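Local coordinates for cupin 2 conserved barrel domain protein (Leptotrichia buccalis, PDB 3RNS) that is of unknown function but appears to be a two-domain cupin, with two beta-barrels of like topology packed together in one chain, at residues Ile13-Leu18 with Met29-Gln34; Asn58-Cys63 with Pro151-Thr156; Gly184-Asp189 with Ala201-Asn206. All coordinates share one frame; numbering follows the deposited sequence.

Followed from the N terminus, the chain makes its three contacts in series, none nested in another and none crossing. Contact 1 closes a short loop: ten residues separate 13-18 from 29-34, and it carries the chain from a strand edging the second barrel's six-stranded sheet to the edge strand of the first barrel's. Contact 2 spans 87 residues and presses these same two sheets together, joining strand 59-65 to strand 153-160. Contact 3 closes an 11-residue excursion, mostly strand, within the second barrel, where strands 183-188 and 199-203 belong to its two sheets. Contacts 1 and 3 touch where Leu32 CD1 lies 4.0 Å from Val202 CG2; contact 2 stands apart from both.

Contact 1: Ile13-Leu18 with Met29-Gln34; sequences INFNRL and MRILNQ
At the junction of two cupin-like barrels, a single helical turn, residues 15-18, lays Phe15 and Leu18 against Ile31 and Met29 of edge strand 26-33. No hydrogen bond crosses; the contact is purely apolar. Phe15 and Ile31 come from opposite directions, and Phe15 CZ meets Ile31 CD1 at 3.7 Å, the methyl standing obliquely to the ring. Ile31 CG1 sits between its own backbone N and carbonyl carbon (chi1 60°), from where CD1 extends to the phenyl tip. Leu18 and Met29, a selenomethionine, cross at about a right angle: Leu18 CD2 touches Met29 CE at 3.8 Å, and Leu18 CG lies 3.9 Å from Met29 SE. The long, fully extended Met29 chain suits the 9.7 Å between Leu18 CA and Met29 CA. Asn14 occupies the N-cap; its OD1 accepts a weak bond from Asn16 N (3.0 Å), while its carbonyl O takes both Arg17 N and Leu18 N, fixing the turn that presents Phe15 and Leu18. Opposite Ile39 of strand 37-44, Ile31 and Leu32 form a classic beta bulge. Phe15 is buried further by Leu41 of that strand, by Leu176 and Ser200 of the second barrel's sheet, and by Ile7, whereas Leu18 lies at the exposed margin.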
loop_
_atom_site.group_PDB
_atom_site.type_symbol
_atom_site.label_atom_id
_atom_site.label_comp_id
_atom_site.label_asym_id
_atom_site.label_seq_id
_atom_site.Cartn_x
_atom_site.Cartn_y
_atom_site.Cartn_z
ATOM N N ILE A 13 1.103 -12.402 -0.411
ATOM C CA ILE A 13 2.109 -12.180 -1.424
ATOM C C ILE A 13 3.149 -11.233 -0.873
ATOM O O ILE A 13 2.804 -10.187 -0.309
ATOM C CB ILE A 13 1.499 -11.501 -2.713
ATOM C CG1 ILE A 13 0.374 -12.377 -3.286
ATOM C CG2 ILE A 13 2.629 -11.275 -3.794
ATOM C CD1 ILE A 13 -0.691 -11.618 -4.100
ATOM N N ASN A 14 4.411 -11.594 -1.037
ATOM C CA ASN A 14 5.499 -10.735 -0.656
ATOM C C ASN A 14 5.962 -9.853 -1.843
ATOM O O ASN A 14 6.657 -10.337 -2.716
ATOM C CB ASN A 14 6.629 -11.593 -0.117
ATOM C CG ASN A 14 7.855 -10.812 0.266
ATOM O OD1 ASN A 14 7.906 -9.593 0.222
ATOM N ND2 ASN A 14 8.921 -11.559 0.580
ATOM N N PHE A 15 5.605 -8.561 -1.835
ATOM C CA PHE A 15 5.938 -7.671 -2.986
ATOM C C PHE A 15 7.422 -7.514 -3.153
ATOM O O PHE A 15 7.900 -7.386 -4.270
ATOM C CB PHE A 15 5.262 -6.289 -2.855
ATOM C CG PHE A 15 3.771 -6.334 -3.041
ATOM C CD1 PHE A 15 3.158 -7.439 -3.603
ATOM C CD2 PHE A 15 2.979 -5.270 -2.666
ATOM C CE1 PHE A 15 1.787 -7.451 -3.841
ATOM C CE2 PHE A 15 1.627 -5.286 -2.889
ATOM C CZ PHE A 15 1.021 -6.366 -3.465
ATOM N N ASN A 16 8.161 -7.576 -2.043
ATOM C CA ASN A 16 9.593 -7.547 -2.153
ATOM C C ASN A 16 10.180 -8.684 -3.058
ATOM O O ASN A 16 11.159 -8.501 -3.785
ATOM C CB ASN A 16 10.251 -7.524 -0.751
ATOM C CG ASN A 16 11.303 -6.447 -0.667
ATOM O OD1 ASN A 16 12.136 -6.263 -1.606
ATOM N ND2 ASN A 16 11.187 -5.617 0.386
ATOM N N ARG A 17 9.530 -9.833 -3.056
ATOM C CA ARG A 17 9.938 -10.934 -3.887
ATOM C C ARG A 17 9.254 -10.819 -5.245
ATOM O O ARG A 17 9.788 -11.282 -6.234
ATOM C CB ARG A 17 9.519 -12.272 -3.212
ATOM C CG ARG A 17 9.777 -13.476 -3.998
ATOM C CD ARG A 17 11.329 -13.630 -4.160
ATOM N NE ARG A 17 11.671 -14.773 -4.989
ATOM C CZ ARG A 17 11.700 -14.784 -6.307
ATOM N NH1 ARG A 17 11.421 -13.702 -7.032
ATOM N NH2 ARG A 17 12.032 -15.893 -6.913
ATOM N N LEU A 18 8.039 -10.279 -5.281
ATOM C CA LEU A 18 7.253 -10.261 -6.544
ATOM C C LEU A 18 7.901 -9.378 -7.564
ATOM O O LEU A 18 7.907 -9.699 -8.724
ATOM C CB LEU A 18 5.832 -9.782 -6.332
ATOM C CG LEU A 18 4.880 -9.890 -7.540
ATOM C CD1 LEU A 18 4.653 -11.335 -8.084
ATOM C CD2 LEU A 18 3.595 -9.316 -7.116
HETATM N N MSE A 29 4.580 -2.834 -12.581
HETATM C CA MSE A 29 3.499 -3.803 -12.684
HETATM C C MSE A 29 2.219 -3.173 -12.136
HETATM O O MSE A 29 2.200 -2.659 -10.982
HETATM C CB MSE A 29 3.928 -4.920 -11.726
HETATM C CG MSE A 29 3.100 -6.118 -11.626
HETATM SE SE MSE A 29 4.104 -7.228 -10.305
HETATM C CE MSE A 29 2.987 -8.536 -10.813
ATOM N N ARG A 30 1.163 -3.221 -12.910
ATOM C CA ARG A 30 -0.112 -2.796 -12.405
ATOM C C ARG A 30 -0.708 -3.969 -11.617
ATOM O O ARG A 30 -0.712 -5.114 -12.078
ATOM C CB ARG A 30 -1.030 -2.368 -13.527
ATOM C CG ARG A 30 -2.337 -1.828 -12.982
ATOM C CD ARG A 30 -2.854 -0.682 -13.758
ATOM N NE ARG A 30 -1.999 0.510 -13.743
ATOM C CZ ARG A 30 -2.386 1.691 -14.237
ATOM N NH1 ARG A 30 -3.596 1.838 -14.710
ATOM N NH2 ARG A 30 -1.582 2.745 -14.227
ATOM N N ILE A 31 -1.178 -3.718 -10.422
ATOM C CA ILE A 31 -1.778 -4.839 -9.715
ATOM C C ILE A 31 -3.338 -4.738 -9.569
ATOM O O ILE A 31 -3.985 -5.755 -9.561
ATOM C CB ILE A 31 -1.095 -5.141 -8.388
ATOM C CG1 ILE A 31 -1.151 -3.981 -7.477
ATOM C CG2 ILE A 31 0.436 -5.546 -8.529
ATOM C CD1 ILE A 31 -0.693 -4.420 -6.050
ATOM N N LEU A 32 -3.892 -3.526 -9.414
ATOM C CA LEU A 32 -5.343 -3.302 -9.423
ATOM C C LEU A 32 -5.607 -2.143 -10.352
ATOM O O LEU A 32 -4.886 -1.162 -10.319
ATOM C CB LEU A 32 -5.872 -2.937 -8.015
ATOM C CG LEU A 32 -6.169 -4.046 -6.997
ATOM C CD1 LEU A 32 -4.914 -4.797 -6.599
ATOM C CD2 LEU A 32 -6.880 -3.435 -5.753
ATOM N N ASN A 33 -6.655 -2.239 -11.154
ATOM C CA ASN A 33 -6.950 -1.203 -12.120
ATOM C C ASN A 33 -8.458 -1.002 -12.205
ATOM O O ASN A 33 -9.187 -1.950 -12.449
ATOM C CB ASN A 33 -6.387 -1.622 -13.489
ATOM C CG ASN A 33 -6.166 -0.444 -14.448
ATOM O OD1 ASN A 33 -6.179 0.723 -14.062
ATOM N ND2 ASN A 33 -5.927 -0.774 -15.726
ATOM N N GLN A 34 -8.916 0.223 -11.978
ATOM C CA GLN A 34 -10.325 0.581 -12.110
ATOM C C GLN A 34 -10.434 1.825 -13.004
ATOM O O GLN A 34 -9.420 2.455 -13.332
ATOM C CB GLN A 34 -10.888 0.848 -10.726
ATOM C CG GLN A 34 -10.935 -0.361 -9.810
ATOM C CD GLN A 34 -12.019 -1.364 -10.182
ATOM O OE1 GLN A 34 -12.813 -1.134 -11.094
ATOM N NE2 GLN A 34 -12.041 -2.496 -9.479
#

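Contact 2: Asn58-Cys63 with Pro151-Thr156; sequences NRYYYC and PNLVMT
The CA atoms of Tyr60 and Met155 are 10.0 Å apart, the closest pair of CA atoms across the contact, a spacing that suits sheets packed through their side chains and is too wide for any backbone pairing. Here the six-stranded sheets of two barrels meet: strand 59-65 belongs to the first, which is cupin-like, strand 153-160 to the second, a cupin barrel. Tyr60 is the centre of the contact. Its CG stands anti to its carbonyl carbon (chi1 -52°), which directs the ring across to the other sheet, where Leu153 and Met155, two residues apart and so on the same side of their strand, both reach it. Leu153 and Tyr60 slide past each other in opposite directions, with Leu153 CD2 lying 3.8 Å from Tyr60 CE2. Met155, a selenomethionine, occupies two conformers; in one, its chain bends at chi3. In that conformer, and so less surely, Met155 SE makes a Met-aromatic contact, 4.6 Å from the centroid of the Tyr60 ring and 29° off its normal. A tyrosine is apt here, being flat and long enough to bridge the sheets, while leucine and methionine supply branched and flexible apolar partners. Phe84, Ile106 and Val148 extend the buried layer. Tyr61, pointing the other way, hydrogen-bonds through its OH to Glu105 and Tyr93. At the start of the strand Arg59, also directed away from the second barrel, bends back, and its NH1 donates to Asn58 O at 3.1 Å, with an N-H...O angle of 149° and the oxygen close to the guanidinium plane.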
loop_
_atom_site.group_PDB
_atom_site.type_symbol
_atom_site.label_atom_id
_atom_site.label_comp_id
_atom_site.label_asym_id
_atom_site.label_seq_id
_atom_site.Cartn_x
_atom_site.Cartn_y
_atom_site.Cartn_z
ATOM N N ASN A 58 -4.237 12.865 -7.954
ATOM C CA ASN A 58 -3.254 12.702 -6.895
ATOM C C ASN A 58 -2.521 11.364 -6.998
ATOM O O ASN A 58 -3.055 10.384 -7.548
ATOM C CB ASN A 58 -3.913 12.831 -5.519
ATOM C CG ASN A 58 -4.721 14.126 -5.368
ATOM O OD1 ASN A 58 -4.176 15.220 -5.468
ATOM N ND2 ASN A 58 -6.026 13.992 -5.143
ATOM N N ARG A 59 -1.303 11.345 -6.477
ATOM C CA ARG A 59 -0.514 10.133 -6.392
ATOM C C ARG A 59 -0.033 9.964 -4.955
ATOM O O ARG A 59 0.315 10.956 -4.280
ATOM C CB ARG A 59 0.700 10.221 -7.294
ATOM C CG ARG A 59 0.404 10.420 -8.776
ATOM C CD ARG A 59 0.063 9.108 -9.450
ATOM N NE ARG A 59 -0.261 9.246 -10.876
ATOM C CZ ARG A 59 -1.467 9.570 -11.357
ATOM N NH1 ARG A 59 -2.478 9.864 -10.545
ATOM N NH2 ARG A 59 -1.663 9.623 -12.667
ATOM N N TYR A 60 -0.036 8.721 -4.500
ATOM C CA TYR A 60 0.413 8.344 -3.185
ATOM C C TYR A 60 1.403 7.193 -3.368
ATOM O O TYR A 60 1.217 6.340 -4.236
ATOM C CB TYR A 60 -0.762 7.856 -2.325
ATOM C CG TYR A 60 -1.906 8.825 -2.307
ATOM C CD1 TYR A 60 -1.986 9.794 -1.346
ATOM C CD2 TYR A 60 -2.900 8.764 -3.266
ATOM C CE1 TYR A 60 -3.029 10.749 -1.358
ATOM C CE2 TYR A 60 -3.944 9.690 -3.286
ATOM C CZ TYR A 60 -3.994 10.683 -2.331
ATOM O OH TYR A 60 -5.043 11.585 -2.332
ATOM N N TYR A 61 2.428 7.175 -2.529
ATOM C CA TYR A 61 3.493 6.210 -2.573
ATOM C C TYR A 61 3.696 5.635 -1.214
ATOM O O TYR A 61 3.752 6.407 -0.226
ATOM C CB TYR A 61 4.792 6.892 -3.003
ATOM C CG TYR A 61 4.751 7.288 -4.458
ATOM C CD1 TYR A 61 4.971 6.346 -5.441
ATOM C CD2 TYR A 61 4.424 8.589 -4.849
ATOM C CE1 TYR A 61 4.919 6.659 -6.773
ATOM C CE2 TYR A 61 4.367 8.921 -6.192
ATOM C CZ TYR A 61 4.620 7.941 -7.140
ATOM O OH TYR A 61 4.533 8.201 -8.470
ATOM N N TYR A 62 3.813 4.313 -1.156
ATOM C CA TYR A 62 4.301 3.621 0.050
ATOM C C TYR A 62 5.586 2.899 -0.319
ATOM O O TYR A 62 5.617 2.105 -1.283
ATOM C CB TYR A 62 3.237 2.647 0.595
ATOM C CG TYR A 62 3.768 1.843 1.766
ATOM C CD1 TYR A 62 4.029 2.469 2.992
ATOM C CD2 TYR A 62 4.116 0.516 1.636
ATOM C CE1 TYR A 62 4.564 1.798 4.043
ATOM C CE2 TYR A 62 4.656 -0.192 2.739
ATOM C CZ TYR A 62 4.883 0.474 3.920
ATOM O OH TYR A 62 5.401 -0.139 5.013
ATOM N N CYS A 63 6.666 3.181 0.408
ATOM C CA CYS A 63 7.973 2.592 0.113
ATOM C C CYS A 63 8.170 1.333 0.942
ATOM O O CYS A 63 8.087 1.367 2.194
ATOM C CB CYS A 63 9.080 3.609 0.403
ATOM S SG CYS A 63 10.704 2.966 0.229
ATOM N N PRO A 151 -14.532 9.088 -3.527
ATOM C CA PRO A 151 -15.457 8.082 -4.034
ATOM C C PRO A 151 -14.787 6.915 -4.795
ATOM O O PRO A 151 -15.402 5.869 -4.965
ATOM C CB PRO A 151 -16.393 8.892 -4.960
ATOM C CG PRO A 151 -15.721 10.275 -5.147
ATOM C CD PRO A 151 -14.395 10.233 -4.449
ATOM N N ASN A 152 -13.553 7.077 -5.238
ATOM C CA ASN A 152 -12.888 5.969 -5.943
ATOM C C ASN A 152 -11.724 5.382 -5.162
ATOM O O ASN A 152 -11.119 4.404 -5.592
ATOM C CB ASN A 152 -12.430 6.389 -7.341
ATOM C CG ASN A 152 -13.573 6.940 -8.213
ATOM O OD1 ASN A 152 -13.412 7.953 -8.867
ATOM N ND2 ASN A 152 -14.702 6.258 -8.232
ATOM N N LEU A 153 -11.434 5.932 -3.986
ATOM C CA LEU A 153 -10.246 5.536 -3.247
ATOM C C LEU A 153 -10.358 5.840 -1.748
ATOM O O LEU A 153 -10.687 6.973 -1.330
ATOM C CB LEU A 153 -9.036 6.267 -3.840
ATOM C CG LEU A 153 -7.685 5.982 -3.205
ATOM C CD1 LEU A 153 -7.282 4.509 -3.450
ATOM C CD2 LEU A 153 -6.606 6.986 -3.718
ATOM N N VAL A 154 -10.111 4.814 -0.945
ATOM C CA VAL A 154 -10.067 4.938 0.506
ATOM C C VAL A 154 -8.803 4.276 1.013
ATOM O O VAL A 154 -8.499 3.111 0.627
ATOM C CB VAL A 154 -11.335 4.321 1.177
ATOM C CG1 VAL A 154 -11.257 4.372 2.723
ATOM C CG2 VAL A 154 -12.566 5.022 0.656
HETATM N N MSE A 155 -8.033 5.010 1.828
HETATM C CA MSE A 155 -6.831 4.451 2.444
HETATM C C MSE A 155 -6.873 4.698 3.933
HETATM O O MSE A 155 -7.114 5.816 4.383
HETATM C CB MSE A 155 -5.526 5.038 1.855
HETATM C CG MSE A 155 -5.368 4.810 0.344
HETATM SE SE MSE A 155 -3.803 5.675 -0.446
HETATM C CE MSE A 155 -2.400 4.614 0.378
ATOM N N THR A 156 -6.624 3.646 4.684
ATOM C CA THR A 156 -6.740 3.691 6.114
ATOM C C THR A 156 -5.653 2.859 6.732
ATOM O O THR A 156 -5.301 1.792 6.185
ATOM C CB THR A 156 -8.132 3.134 6.494
ATOM O OG1 THR A 156 -9.127 4.034 5.980
ATOM C CG2 THR A 156 -8.300 3.026 8.001
#

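Contact 3: Gly184-Asp189 with Ala201-Asn206; sequences GKYYVD and AVLPAN
The ring of Tyr186 receives Leu203 obliquely, Tyr186 CD1 lying 4.3 Å from Leu203 CD2, and is surrounded further by Phe193 and Val195 of the adjoining strand 191-196, by Val177, and by Phe218 and Met220. This is the interior of the second cupin barrel, where strand 183-188 of its four-stranded sheet faces strand 199-203 of the six-stranded one. On its own strand, Tyr186 CE2 lies 4.3 Å from Gly184 CA, where the absence of a side chain leaves room for the ring. Two residues along from Tyr186, on the same side of the strand, Val188 CG2 touches Leu203 CD2 at 3.7 Å, the two side chains passing at a slant, while Val188 CG1 meets Pro204 CD at 4.0 Å, tip to tip. The valine owes this double reach to its rotamer, with CG1 anti to the backbone N (chi1 169°) and CG2 anti to the carbonyl carbon, so that each methyl has its own partner. Leu203 CD2 is thus shared by ring and valine, and Pro204, where the strand has ended, offers a rigid apolar ring. Tyr187 points away from this interior, and Lys185 NZ donates to its OH at 2.9 Å; Glu214 pairs with the lysine and Glu212 with the hydroxyl. Polar groups therefore gather on one side of strand 183-188 and apolar ones on the other. With no hydrogen bond between the two segments, their contact rests on the fit of methyls, ring and proline, so the four-stranded and six-stranded sheets are joined here by apolar packing alone, as far as these two segments go.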
loop_
_atom_site.group_PDB
_atom_site.type_symbol
_atom_site.label_atom_id
_atom_site.label_comp_id
_atom_site.label_asym_id
_atom_site.label_seq_id
_atom_site.Cartn_x
_atom_site.Cartn_y
_atom_site.Cartn_z
ATOM N N GLY A 184 -1.209 -10.814 10.775
ATOM C CA GLY A 184 -2.659 -10.845 10.908
ATOM C C GLY A 184 -3.271 -12.038 10.242
ATOM O O GLY A 184 -2.698 -12.609 9.297
ATOM N N LYS A 185 -4.403 -12.467 10.767
ATOM C CA LYS A 185 -5.111 -13.596 10.211
ATOM C C LYS A 185 -6.327 -13.097 9.475
ATOM O O LYS A 185 -7.251 -12.516 10.076
ATOM C CB LYS A 185 -5.514 -14.568 11.279
ATOM C CG LYS A 185 -6.269 -15.751 10.705
ATOM C CD LYS A 185 -6.187 -16.910 11.670
ATOM C CE LYS A 185 -7.022 -18.106 11.255
ATOM N NZ LYS A 185 -7.628 -18.741 12.478
ATOM N N TYR A 186 -6.330 -13.263 8.170
ATOM C CA TYR A 186 -7.451 -12.790 7.355
ATOM C C TYR A 186 -8.325 -13.931 6.902
ATOM O O TYR A 186 -7.911 -15.081 6.906
ATOM C CB TYR A 186 -6.948 -12.034 6.139
ATOM C CG TYR A 186 -6.318 -10.729 6.474
ATOM C CD1 TYR A 186 -7.020 -9.542 6.326
ATOM C CD2 TYR A 186 -5.011 -10.668 6.942
ATOM C CE1 TYR A 186 -6.424 -8.331 6.632
ATOM C CE2 TYR A 186 -4.437 -9.471 7.281
ATOM C CZ TYR A 186 -5.127 -8.315 7.106
ATOM O OH TYR A 186 -4.536 -7.102 7.428
ATOM N N TYR A 187 -9.586 -13.618 6.625
ATOM C CA TYR A 187 -10.502 -14.578 6.082
ATOM C C TYR A 187 -11.173 -13.967 4.869
ATOM O O TYR A 187 -11.556 -12.771 4.881
ATOM C CB TYR A 187 -11.589 -14.969 7.073
ATOM C CG TYR A 187 -11.132 -15.573 8.394
ATOM C CD1 TYR A 187 -11.201 -16.947 8.640
ATOM C CD2 TYR A 187 -10.683 -14.760 9.411
ATOM C CE1 TYR A 187 -10.809 -17.467 9.874
ATOM C CE2 TYR A 187 -10.295 -15.257 10.611
ATOM C CZ TYR A 187 -10.355 -16.607 10.853
ATOM O OH TYR A 187 -9.924 -17.035 12.116
ATOM N N VAL A 188 -11.313 -14.774 3.821
ATOM C CA VAL A 188 -12.109 -14.376 2.657
ATOM C C VAL A 188 -13.089 -15.498 2.405
ATOM O O VAL A 188 -12.676 -16.626 2.175
ATOM C CB VAL A 188 -11.237 -14.107 1.391
ATOM C CG1 VAL A 188 -12.131 -13.964 0.115
ATOM C CG2 VAL A 188 -10.401 -12.834 1.595
ATOM N N ASP A 189 -14.373 -15.168 2.482
ATOM C CA ASP A 189 -15.459 -16.132 2.301
ATOM C C ASP A 189 -15.189 -17.376 3.176
ATOM O O ASP A 189 -15.163 -18.504 2.692
ATOM C CB ASP A 189 -15.543 -16.480 0.825
ATOM C CG ASP A 189 -16.883 -17.062 0.423
ATOM O OD1 ASP A 189 -17.835 -17.070 1.240
ATOM O OD2 ASP A 189 -16.965 -17.513 -0.748
ATOM N N ALA A 201 -2.182 -8.772 0.599
ATOM C CA ALA A 201 -3.214 -9.623 0.004
ATOM C C ALA A 201 -4.346 -8.780 -0.555
ATOM O O ALA A 201 -4.644 -7.670 -0.069
ATOM C CB ALA A 201 -3.784 -10.660 1.085
ATOM N N VAL A 202 -5.051 -9.344 -1.518
ATOM C CA VAL A 202 -6.242 -8.708 -2.051
ATOM C C VAL A 202 -7.495 -9.368 -1.479
ATOM O O VAL A 202 -7.633 -10.591 -1.510
ATOM C CB VAL A 202 -6.278 -8.739 -3.608
ATOM C CG1 VAL A 202 -7.613 -8.153 -4.146
ATOM C CG2 VAL A 202 -5.109 -7.948 -4.147
ATOM N N LEU A 203 -8.407 -8.548 -0.959
ATOM C CA LEU A 203 -9.697 -8.994 -0.486
ATOM C C LEU A 203 -10.644 -8.504 -1.548
ATOM O O LEU A 203 -10.876 -7.292 -1.644
ATOM C CB LEU A 203 -10.040 -8.391 0.896
ATOM C CG LEU A 203 -8.921 -8.323 1.947
ATOM C CD1 LEU A 203 -9.396 -7.586 3.239
ATOM C CD2 LEU A 203 -8.463 -9.727 2.240
ATOM N N PRO A 204 -11.208 -9.426 -2.339
ATOM C CA PRO A 204 -12.022 -9.039 -3.494
ATOM C C PRO A 204 -13.399 -8.448 -3.194
ATOM O O PRO A 204 -14.035 -8.760 -2.169
ATOM C CB PRO A 204 -12.154 -10.336 -4.283
ATOM C CG PRO A 204 -12.082 -11.395 -3.231
ATOM C CD PRO A 204 -11.147 -10.882 -2.174
ATOM N N ALA A 205 -13.855 -7.638 -4.146
ATOM C CA ALA A 205 -15.084 -6.855 -4.043
ATOM C C ALA A 205 -16.257 -7.773 -3.811
ATOM O O ALA A 205 -16.306 -8.844 -4.379
ATOM C CB ALA A 205 -15.333 -6.022 -5.354
ATOM N N ASN A 206 -17.189 -7.340 -2.974
ATOM C CA ASN A 206 -18.496 -7.993 -2.837
ATOM C C ASN A 206 -18.473 -9.423 -2.289
ATOM O O ASN A 206 -19.473 -10.161 -2.408
ATOM C CB ASN A 206 -19.260 -7.944 -4.182
ATOM C CG ASN A 206 -19.347 -6.529 -4.745
ATOM O OD1 ASN A 206 -19.627 -5.571 -4.007
ATOM N ND2 ASN A 206 -19.105 -6.387 -6.041
#